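PDB 6QAZ: cyanophage-like gp41-1 intein from Metagenome, which is a naturally split intein that probably excises itself from its host protein and joins the flanking exteins by protein splicing. Local coordinates for residues L30-Y35 and K90-K95. Numbering follows the deposited sequence. Where two conformers were deposited one is given.
Sequences LSNTGY and KEMMLK
Leu30 and Asn32 meet Lys90, Glu91 and Met92 where two turns of the all-beta intein (HINT) fold come together at the surface: the hairpin turn between strands 28-31 and 34-41, and the bend that leads from strand 86-89 into strand 93-113. No direct hydrogen bond crosses the contact, and the summed buried area is a modest 191 Å². At Leu30, CG stands anti to the backbone N (chi1 -176°) and chi2 of 65° sets the branch; CD2 lies 3.7 Å from Lys90 NZ, and the two side chains cross at about a right angle. Lys90 NZ, at the end of an extended chain, hydrogen-bonds to Gln12 OE1. Ser31 begins a type I turn that ends at Gly34. Its OG accepts from Thr33 N at 2.9 Å, an ST turn, and bonds to Gly34 O, which Ser31 N approaches from the opposite face of the carbonyl plane. Ser31 O turns instead to the second segment, accepting a hydrogen bond from a water that also donates to Glu91 OE1. A second water similarly spans Asn32 O and Glu91 OE2, the water oxygen lying 2.6 Å from Glu91 OE2, so each carboxylate oxygen is linked to a different carbonyl of the turn. Tyr120 OH also bonds to Glu91 OE2, tying the carboxylate to strand 118-121. Asn32 also makes direct contact, its CA 3.4 Å from Glu91 OE2. Beside it comes Met92, which together with Met93 faces Val89 as a G1 beta bulge; the Met92 chain crosses the asparagine obliquely. While Asn32 OD1 is held by Asn116 ND2, Met92 SD rests 3.7 Å from Asn32 CB and 4.0 Å from Asn32 ND2.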
ATOM      1  N   LEU A  30      -6.811   8.996   2.348  1.00 14.06           N
ATOM      2  CA  LEU A  30      -7.082   9.474   0.988  1.00 14.49           C
ATOM      3  C   LEU A  30      -6.826   8.371  -0.027  1.00 13.88           C
ATOM      4  O   LEU A  30      -5.779   7.715   0.005  1.00 14.22           O
ATOM      5  CB  LEU A  30      -6.188  10.672   0.678  1.00 15.14           C
ATOM      6  CG  LEU A  30      -6.442  11.317  -0.677  1.00 16.98           C
ATOM      7  CD1 LEU A  30      -7.823  11.945  -0.764  1.00 19.24           C
ATOM      8  CD2 LEU A  30      -5.373  12.348  -0.974  1.00 20.26           C
ATOM      9  N   SER A  31      -7.776   8.222  -0.935  1.00 14.68           N
ATOM     10  CA  SER A  31      -7.705   7.352  -2.106  1.00 14.85           C
ATOM     11  C   SER A  31      -7.826   8.187  -3.373  1.00 14.56           C
ATOM     12  O   SER A  31      -7.910   9.419  -3.314  1.00 17.41           O
ATOM     13  CB  SER A  31      -8.814   6.325  -2.034  1.00 15.92           C
ATOM     14  OG  SER A  31     -10.027   6.860  -2.489  0.75 18.99           O
ATOM     15  N   ASN A  32      -7.915   7.508  -4.495  1.00 15.15           N
ATOM     16  CA  ASN A  32      -8.187   8.179  -5.789  1.00 15.63           C
ATOM     17  C   ASN A  32      -9.609   8.721  -5.871  1.00 16.20           C
ATOM     18  O   ASN A  32      -9.855   9.526  -6.764  1.00 19.44           O
ATOM     19  CB  ASN A  32      -7.902   7.221  -6.952  1.00 16.45           C
ATOM     20  CG  ASN A  32      -8.685   5.938  -6.885  1.00 16.52           C
ATOM     21  OD1 ASN A  32      -8.789   5.315  -5.840  1.00 17.20           O
ATOM     22  ND2 ASN A  32      -9.234   5.538  -8.004  1.00 21.23           N
ATOM     23  N   THR A  33     -10.500   8.189  -5.040  0.50 17.69           N
ATOM     24  CA  THR A  33     -11.933   8.523  -4.930  0.50 20.65           C
ATOM     25  C   THR A  33     -12.227   9.141  -3.573  0.50 18.14           C
ATOM     26  O   THR A  33     -13.138   8.747  -2.965  0.50 19.98           O
ATOM     27  CB  THR A  33     -12.834   7.257  -4.957  1.00 21.78           C
ATOM     28  OG1 THR A  33     -12.361   6.464  -3.868  1.00 30.86           O
ATOM     29  CG2 THR A  33     -12.773   6.503  -6.263  1.00 28.92           C
ATOM     30  N   GLY A  34     -11.451  10.039  -3.065  1.00 20.25           N
ATOM     31  CA  GLY A  34     -11.780  10.689  -1.791  1.00 18.01           C
ATOM     32  C   GLY A  34     -11.290   9.902  -0.612  1.00 15.61           C
ATOM     33  O   GLY A  34     -10.464   8.984  -0.749  1.00 18.34           O
ATOM     34  N   TYR A  35     -11.776  10.223   0.555  1.00 14.93           N
ATOM     35  CA  TYR A  35     -11.309   9.597   1.790  1.00 14.62           C
ATOM     36  C   TYR A  35     -12.142   8.383   2.133  1.00 14.29           C
ATOM     37  O   TYR A  35     -13.384   8.450   2.201  1.00 15.37           O
ATOM     38  CB  TYR A  35     -11.391  10.584   2.947  1.00 15.90           C
ATOM     39  CG  TYR A  35     -10.310  11.645   2.928  1.00 16.03           C
ATOM     40  CD1 TYR A  35      -9.060  11.386   3.448  1.00 15.58           C
ATOM     41  CD2 TYR A  35     -10.500  12.893   2.343  1.00 18.93           C
ATOM     42  CE1 TYR A  35      -8.040  12.313   3.417  1.00 17.20           C
ATOM     43  CE2 TYR A  35      -9.473  13.841   2.304  1.00 20.48           C
ATOM     44  CZ  TYR A  35      -8.233  13.541   2.846  1.00 20.15           C
ATOM     45  OH  TYR A  35      -7.172  14.418   2.864  1.00 25.04           O
ATOM     46  N   LYS A  90      -0.016   9.261  -7.041  1.00 17.16           N
ATOM     47  CA  LYS A  90      -0.985  10.354  -6.889  1.00 20.20           C
ATOM     48  C   LYS A  90      -0.774  11.308  -8.052  1.00 22.77           C
ATOM     49  O   LYS A  90       0.342  11.668  -8.342  1.00 25.68           O
ATOM     50  CB  LYS A  90      -0.899  10.995  -5.514  1.00 25.69           C
ATOM     51  CG  LYS A  90      -2.041  11.934  -5.168  1.00 28.20           C
ATOM     52  CD  LYS A  90      -1.971  12.454  -3.728  1.00 32.31           C
ATOM     53  CE  LYS A  90      -2.815  13.690  -3.526  1.00 39.14           C
ATOM     54  NZ  LYS A  90      -2.487  14.352  -2.244  1.00 43.03           N
ATOM     55  N   GLU A  91      -1.793  11.813  -8.751  1.00 26.77           N
ATOM     56  CA  GLU A  91      -3.164  11.383  -8.933  1.00 27.15           C
ATOM     57  C   GLU A  91      -3.320  10.611 -10.256  1.00 26.80           C
ATOM     58  O   GLU A  91      -3.400  11.177 -11.401  1.00 28.70           O
ATOM     59  CB  GLU A  91      -4.105  12.575  -9.032  1.00 30.06           C
ATOM     60  CG  GLU A  91      -5.544  12.236  -8.687  0.50 28.54           C
ATOM     61  CD  GLU A  91      -5.692  11.614  -7.304  0.50 26.69           C
ATOM     62  OE1 GLU A  91      -5.281  12.232  -6.332  0.50 36.37           O
ATOM     63  OE2 GLU A  91      -6.163  10.519  -7.227  0.50 22.91           O
ATOM     64  N   MET A  92      -3.515   9.336 -10.071  1.00 24.95           N
ATOM     65  CA  MET A  92      -3.715   8.296 -11.089  1.00 22.22           C
ATOM     66  C   MET A  92      -2.736   8.431 -12.252  1.00 20.55           C
ATOM     67  O   MET A  92      -3.129   8.197 -13.362  1.00 24.33           O
ATOM     68  CB  MET A  92      -5.166   8.326 -11.543  1.00 23.80           C
ATOM     69  CG  MET A  92      -6.130   7.948 -10.440  1.00 24.37           C
ATOM     70  SD  MET A  92      -5.809   6.319  -9.831  1.00 25.55           S
ATOM     71  CE  MET A  92      -6.379   5.250 -11.142  1.00 32.88           C
ATOM     72  N   MET A  93      -1.468   8.680 -11.964  1.00 20.56           N
ATOM     73  CA  MET A  93      -0.415   8.702 -13.007  1.00 20.98           C
ATOM     74  C   MET A  93       0.298   7.341 -13.047  1.00 16.58           C
ATOM     75  O   MET A  93       0.695   6.903 -11.990  1.00 18.68           O
ATOM     76  CB  MET A  93       0.624   9.804 -12.736  0.51 20.39           C
ATOM     77  CG  MET A  93       0.023  11.187 -12.693  0.51 24.89           C
ATOM     78  SD  MET A  93      -0.692  11.723 -14.268  0.51 36.15           S
ATOM     79  CE  MET A  93       0.808  11.985 -15.212  0.51 37.10           C
ATOM     80  N   LEU A  94       0.475   6.695 -14.193  1.00 16.72           N
ATOM     81  CA  LEU A  94       1.150   5.396 -14.243  1.00 15.90           C
ATOM     82  C   LEU A  94       2.650   5.586 -14.130  1.00 16.13           C
ATOM     83  O   LEU A  94       3.216   6.449 -14.806  1.00 18.77           O
ATOM     84  CB  LEU A  94       0.796   4.748 -15.566  1.00 18.68           C
ATOM     85  CG  LEU A  94      -0.613   4.188 -15.627  1.00 22.94           C
ATOM     86  CD1 LEU A  94      -1.065   3.996 -17.064  1.00 29.86           C
ATOM     87  CD2 LEU A  94      -0.728   2.896 -14.825  1.00 23.95           C
ATOM     88  N   LYS A  95       3.288   4.772 -13.315  1.00 14.73           N
ATOM     89  CA  LYS A  95       4.746   4.775 -13.161  1.00 15.28           C
ATOM     90  C   LYS A  95       5.257   3.352 -13.147  1.00 15.26           C
ATOM     91  O   LYS A  95       4.710   2.479 -12.448  1.00 16.40           O
ATOM     92  CB  LYS A  95       5.173   5.508 -11.893  1.00 15.50           C
ATOM     93  CG  LYS A  95       4.901   7.000 -11.917  1.00 17.07           C
ATOM     94  CD  LYS A  95       5.740   7.771 -12.909  1.00 18.61           C
ATOM     95  CE  LYS A  95       5.315   9.206 -13.025  1.00 24.37           C
ATOM     96  NZ  LYS A  95       6.141   9.907 -14.018  1.00 28.78           N
TER
HETATM   97  O   HOH W   1      -7.508  11.834  -4.632  1.00 28.33           O
HETATM   98  O   HOH W   2      -8.223  10.474  -8.796  1.00 39.17           O